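Local coordinates for protein pngf-ii (Elizabethkingia meningoseptica, PDB 4R4X) that acts as a peptide:N-glycosidase, probably releasing N-linked glycans from glycoproteins by cleaving the bond between sugar and asparagine, at residues G347-N352 with M389-Q394; F296-R301 with N384-M389. One frame throughout, in Å; residues are numbered along the deposited sequence. Where two conformers were deposited one is given.

Interaction 1 (G347-N352 with M389-Q394)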
loop_
_atom_site.group_PDB
_atom_site.type_symbol
_atom_site.label_atom_id
_atom_site.label_comp_id
_atom_site.label_asym_id
_atom_site.label_seq_id
_atom_site.Cartn_x
_atom_site.Cartn_y
_atom_site.Cartn_z
ATOM N N GLY A 347 2.010 15.520 3.694
ATOM C CA GLY A 347 1.542 16.372 2.611
ATOM C C GLY A 347 1.741 15.809 1.232
ATOM O O GLY A 347 2.407 14.795 1.029
ATOM N N ALA A 348 1.117 16.479 0.275
ATOM C CA ALA A 348 1.305 16.138 -1.115
ATOM C C ALA A 348 1.562 17.434 -1.861
ATOM O O ALA A 348 0.993 18.469 -1.520
ATOM C CB ALA A 348 0.079 15.434 -1.644
ATOM N N PHE A 349 2.465 17.370 -2.834
ATOM C CA PHE A 349 2.850 18.500 -3.671
ATOM C C PHE A 349 2.736 18.072 -5.119
ATOM O O PHE A 349 3.186 16.986 -5.477
ATOM C CB PHE A 349 4.301 18.911 -3.370
ATOM C CG PHE A 349 4.970 19.745 -4.434
ATOM C CD1 PHE A 349 4.636 21.080 -4.626
ATOM C CD2 PHE A 349 5.993 19.210 -5.210
ATOM C CE1 PHE A 349 5.280 21.841 -5.594
ATOM C CE2 PHE A 349 6.658 19.970 -6.163
ATOM C CZ PHE A 349 6.306 21.287 -6.358
ATOM N N ILE A 350 2.109 18.909 -5.937
ATOM C CA ILE A 350 2.253 18.819 -7.395
ATOM C C ILE A 350 2.510 20.240 -7.914
ATOM O O ILE A 350 1.628 21.103 -7.868
ATOM C CB ILE A 350 1.018 18.202 -8.085
ATOM C CG1 ILE A 350 0.748 16.788 -7.552
ATOM C CG2 ILE A 350 1.259 18.164 -9.597
ATOM C CD1 ILE A 350 -0.560 16.174 -8.012
ATOM N N GLY A 351 3.729 20.486 -8.382
ATOM C CA GLY A 351 4.097 21.787 -8.883
ATOM C C GLY A 351 3.379 22.045 -10.192
ATOM O O GLY A 351 3.658 21.382 -11.178
ATOM N N ASN A 352 2.474 23.019 -10.205
ATOM C CA ASN A 352 1.751 23.381 -11.395
ATOM C C ASN A 352 1.317 24.847 -11.337
ATOM O O ASN A 352 1.363 25.479 -10.280
ATOM C CB ASN A 352 0.516 22.482 -11.568
ATOM C CG ASN A 352 -0.600 22.809 -10.580
ATOM O OD1 ASN A 352 -1.538 23.571 -10.897
ATOM N ND2 ASN A 352 -0.511 22.256 -9.384
HETATM N N MSE A 389 8.544 23.876 -2.172
HETATM C CA MSE A 389 8.115 25.273 -2.046
HETATM C C MSE A 389 8.436 26.113 -3.281
HETATM O O MSE A 389 8.642 27.328 -3.184
HETATM C CB MSE A 389 8.727 25.845 -0.748
HETATM C CG MSE A 389 7.901 25.398 0.446
HETATM SE SE MSE A 389 8.766 26.080 2.094
HETATM C CE MSE A 389 8.127 27.926 1.933
ATOM N N GLU A 390 8.457 25.465 -4.441
ATOM C CA GLU A 390 8.658 26.143 -5.735
ATOM C C GLU A 390 7.758 27.371 -5.918
ATOM O O GLU A 390 8.203 28.395 -6.443
ATOM C CB GLU A 390 8.379 25.149 -6.851
ATOM C CG GLU A 390 8.511 25.683 -8.272
ATOM C CD GLU A 390 8.027 24.669 -9.318
ATOM O OE1 GLU A 390 8.000 25.014 -10.514
ATOM O OE2 GLU A 390 7.671 23.529 -8.944
HETATM N N MSE A 391 6.513 27.268 -5.519
HETATM C CA MSE A 391 5.546 28.382 -5.675
HETATM C C MSE A 391 5.400 29.106 -4.336
HETATM O O MSE A 391 4.355 29.670 -4.023
HETATM C CB MSE A 391 4.230 27.811 -6.219
HETATM C CG MSE A 391 4.334 27.433 -7.703
HETATM SE SE MSE A 391 4.835 25.511 -7.912
HETATM C CE MSE A 391 4.839 25.527 -9.897
ATOM N N ALA A 392 6.439 29.042 -3.513
ATOM C CA ALA A 392 6.483 29.777 -2.259
ATOM C C ALA A 392 7.879 30.291 -1.961
ATOM O O ALA A 392 8.243 30.406 -0.792
ATOM C CB ALA A 392 5.992 28.899 -1.121
ATOM N N GLY A 393 8.661 30.555 -3.013
ATOM C CA GLY A 393 9.958 31.209 -2.902
ATOM C C GLY A 393 11.201 30.328 -2.747
ATOM O O GLY A 393 12.297 30.844 -2.567
ATOM N N GLN A 394 11.057 29.006 -2.819
ATOM C CA GLN A 394 12.240 28.128 -2.677
ATOM C C GLN A 394 12.890 27.911 -4.041
ATOM O O GLN A 394 12.224 27.472 -4.982
ATOM C CB GLN A 394 11.859 26.780 -2.058
ATOM C CG GLN A 394 13.059 25.909 -1.703
ATOM C CD GLN A 394 12.688 24.554 -1.101
ATOM O OE1 GLN A 394 11.531 24.118 -1.118
ATOM N NE2 GLN A 394 13.682 23.894 -0.539
#
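Phe349, on strand 343-350, and Gly351 just after it meet the side chains of Glu390 and Met391. Met391, present as selenomethionine, is bent at chi2 (93°), which carries its SE to within 3.9 Å of Gly351 CA; the terminal Met391 CE then lies 3.5 Å from Asn352 N and equally close to Asn352 O, a buried carbonyl oxygen with no hydrogen-bond partner in the model. Glu390 comes in extended, with CG anti to the backbone N (chi1 179°), crossing Phe349 at about a right angle. Glu390 OE2 stops at the ring's edge, in its plane, 3.7 Å from Phe349 CZ, while OE1 is hydrogen-bonded to Tyr396 OH. The loop is looser: Glu390, Met391 and Ala392 are only partly covered and Gly393 is exposed, and the turn is held internally, Met389 O accepting from Ala392 N at 2.8 Å and from Gln394 N on the opposite face. This joins an inner strand of an antiparallel sheet to the loop before strand 406-412. No hydrogen bond crosses, so cohesion rests on van der Waals contact, perhaps helped by attraction between the carboxylate oxygen and the positive rim of the ring.

Interaction 2 (F296-R301 with N384-M389); sequences FIELMR and NTTNVM
Asn384 reaches from the end of strand 378-384 to Phe296, and each atom of its side chain has a neighbour. Asn384 CB lies 3.7 Å from Phe296 O. Asn384 CG, anti to the backbone N (chi1 -165°), is 3.8 Å from Phe296 CZ. There the amide forks: OD1 turns back on its own chain to accept from Thr386 N, closing an Asx turn, and Asn384 ND2 donates to Phe296 O at 3.0 Å, almost straight at 176° although it stands well above the carbonyl plane. Asn384 ND2 also sits over one face of the Phe296 ring, offset toward the rim, 3.2 Å from Phe296 CE1. Strands 297-303 and 378-384 belong to one antiparallel sheet, the latter at its edge; at Leu299 and Met300 the former carries a classic beta bulge opposite Val251, where the chain turns a corner. From the closing residue of the Asx turn, Thr386 OG1 donates to Glu298 OE2 at 2.9 Å, while Arg301 NE reaches that oxygen from the opposite face of the carboxylate. Arg301 NH2 donates to Glu298 OE1 at 2.8 Å, completing a side-on salt bridge, and with Ser531 OG also bonded to OE1 four bonds hold the carboxylate. Val388 CG2 packs obliquely on Phe296, 3.4 Å from Phe296 CZ.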
loop_
_atom_site.group_PDB
_atom_site.type_symbol
_atom_site.label_atom_id
_atom_site.label_comp_id
_atom_site.label_asym_id
_atom_site.label_seq_id
_atom_site.Cartn_x
_atom_site.Cartn_y
_atom_site.Cartn_z
ATOM N N PHE A 296 12.736 18.001 4.899
ATOM C CA PHE A 296 11.612 17.073 4.841
ATOM C C PHE A 296 12.017 15.721 4.217
ATOM O O PHE A 296 13.072 15.607 3.565
ATOM C CB PHE A 296 10.383 17.694 4.159
ATOM C CG PHE A 296 10.474 17.821 2.672
ATOM C CD1 PHE A 296 10.019 16.799 1.847
ATOM C CD2 PHE A 296 10.975 18.975 2.081
ATOM C CE1 PHE A 296 10.081 16.916 0.469
ATOM C CE2 PHE A 296 11.025 19.112 0.699
ATOM C CZ PHE A 296 10.572 18.077 -0.115
ATOM N N ILE A 297 11.198 14.705 4.483
ATOM C CA ILE A 297 11.382 13.359 3.937
ATOM C C ILE A 297 10.343 13.117 2.854
ATOM O O ILE A 297 9.116 13.297 3.088
ATOM C CB ILE A 297 11.270 12.320 5.044
ATOM C CG1 ILE A 297 12.507 12.443 5.947
ATOM C CG2 ILE A 297 11.142 10.873 4.525
ATOM C CD1 ILE A 297 12.439 11.565 7.150
ATOM N N GLU A 298 10.835 12.686 1.694
ATOM C CA GLU A 298 9.972 12.230 0.587
ATOM C C GLU A 298 9.525 10.792 0.807
ATOM O O GLU A 298 10.347 9.858 0.735
ATOM C CB GLU A 298 10.728 12.287 -0.744
ATOM C CG GLU A 298 11.257 13.633 -1.073
ATOM C CD GLU A 298 12.024 13.676 -2.376
ATOM O OE1 GLU A 298 12.891 12.804 -2.611
ATOM O OE2 GLU A 298 11.764 14.601 -3.165
ATOM N N LEU A 299 8.251 10.573 1.116
ATOM C CA LEU A 299 7.747 9.188 1.152
ATOM C C LEU A 299 7.776 8.565 -0.243
ATOM O O LEU A 299 8.139 7.404 -0.389
ATOM C CB LEU A 299 6.316 9.112 1.687
ATOM C CG LEU A 299 6.047 9.621 3.098
ATOM C CD1 LEU A 299 4.625 9.210 3.510
ATOM C CD2 LEU A 299 7.079 9.047 4.085
HETATM N N MSE A 300 7.406 9.349 -1.250
HETATM C CA MSE A 300 7.235 8.871 -2.637
HETATM C C MSE A 300 7.443 10.042 -3.557
HETATM O O MSE A 300 6.762 11.049 -3.428
HETATM C CB MSE A 300 5.813 8.312 -2.860
HETATM C CG MSE A 300 5.512 7.920 -4.315
HETATM SE SE MSE A 300 3.591 8.104 -4.775
HETATM C CE MSE A 300 2.790 7.412 -3.117
ATOM N N ARG A 301 8.395 9.931 -4.492
ATOM C CA ARG A 301 8.588 10.904 -5.548
ATOM C C ARG A 301 7.916 10.336 -6.790
ATOM O O ARG A 301 8.156 9.170 -7.160
ATOM C CB ARG A 301 10.086 11.157 -5.800
ATOM C CG ARG A 301 10.414 11.977 -7.052
ATOM C CD ARG A 301 10.862 13.406 -6.812
ATOM N NE ARG A 301 11.940 13.536 -5.830
ATOM C CZ ARG A 301 13.259 13.517 -6.054
ATOM N NH1 ARG A 301 13.771 13.347 -7.266
ATOM N NH2 ARG A 301 14.091 13.631 -5.016
ATOM N N ASN A 384 17.686 17.285 1.267
ATOM C CA ASN A 384 16.586 17.251 0.310
ATOM C C ASN A 384 16.621 18.530 -0.502
ATOM O O ASN A 384 16.338 19.610 0.031
ATOM C CB ASN A 384 15.255 17.124 1.027
ATOM C CG ASN A 384 14.131 16.717 0.090
ATOM O OD1 ASN A 384 14.167 16.972 -1.120
ATOM N ND2 ASN A 384 13.132 16.048 0.646
ATOM N N THR A 385 17.003 18.413 -1.772
ATOM C CA THR A 385 17.069 19.560 -2.647
ATOM C C THR A 385 15.772 19.837 -3.376
ATOM O O THR A 385 15.650 20.875 -3.992
ATOM C CB THR A 385 18.182 19.444 -3.708
ATOM O OG1 THR A 385 17.839 18.448 -4.687
ATOM C CG2 THR A 385 19.535 19.099 -3.038
ATOM N N THR A 386 14.817 18.920 -3.310
ATOM C CA THR A 386 13.565 19.076 -4.040
ATOM C C THR A 386 12.774 20.298 -3.547
ATOM O O THR A 386 12.386 20.362 -2.371
ATOM C CB THR A 386 12.692 17.817 -3.913
ATOM O OG1 THR A 386 13.428 16.655 -4.339
ATOM C CG2 THR A 386 11.411 17.951 -4.759
ATOM N N ASN A 387 12.490 21.240 -4.438
ATOM C CA ASN A 387 11.831 22.468 -3.989
ATOM C C ASN A 387 10.302 22.380 -4.068
ATOM O O ASN A 387 9.624 22.900 -4.989
ATOM C CB ASN A 387 12.424 23.716 -4.636
ATOM C CG ASN A 387 12.273 23.738 -6.138
ATOM O OD1 ASN A 387 12.339 22.695 -6.804
ATOM N ND2 ASN A 387 12.064 24.931 -6.683
ATOM N N VAL A 388 9.773 21.687 -3.068
ATOM C CA VAL A 388 8.348 21.559 -2.868
ATOM C C VAL A 388 7.749 22.940 -2.703
ATOM O O VAL A 388 6.592 23.149 -3.081
ATOM C CB VAL A 388 8.053 20.638 -1.672
ATOM C CG1 VAL A 388 6.725 20.946 -0.989
ATOM C CG2 VAL A 388 8.109 19.176 -2.131
HETATM N N MSE A 389 8.544 23.876 -2.172
HETATM C CA MSE A 389 8.115 25.273 -2.046
HETATM C C MSE A 389 8.436 26.113 -3.281
HETATM O O MSE A 389 8.642 27.328 -3.184
HETATM C CB MSE A 389 8.727 25.845 -0.748
HETATM C CG MSE A 389 7.901 25.398 0.446
HETATM SE SE MSE A 389 8.766 26.080 2.094
HETATM C CE MSE A 389 8.127 27.926 1.933
#

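How the interactions relate
The two interactions share Met389 and take successive parts of the chain from Asn384 to Gln394, at the end of strand 378-384 and in the loop after it, to strands 343-350 and 297-303, which flank strand 248-253 in the same sheet. Interaction 2 lies deeper: all its touching residues are buried, and hydrogen bonds cross it, beside a salt bridge within 296-301. Interaction 1, with centre about 10 Å from that of interaction 2, is also largely buried, but its two loop residues, Glu390 and Met391, are partly exposed, and no hydrogen bond crosses it. They also touch directly: Phe349 CE1 packs 3.1 Å from Val388 O, and Asn387 ND2 probably donates to Gln394 O at 3.1 Å.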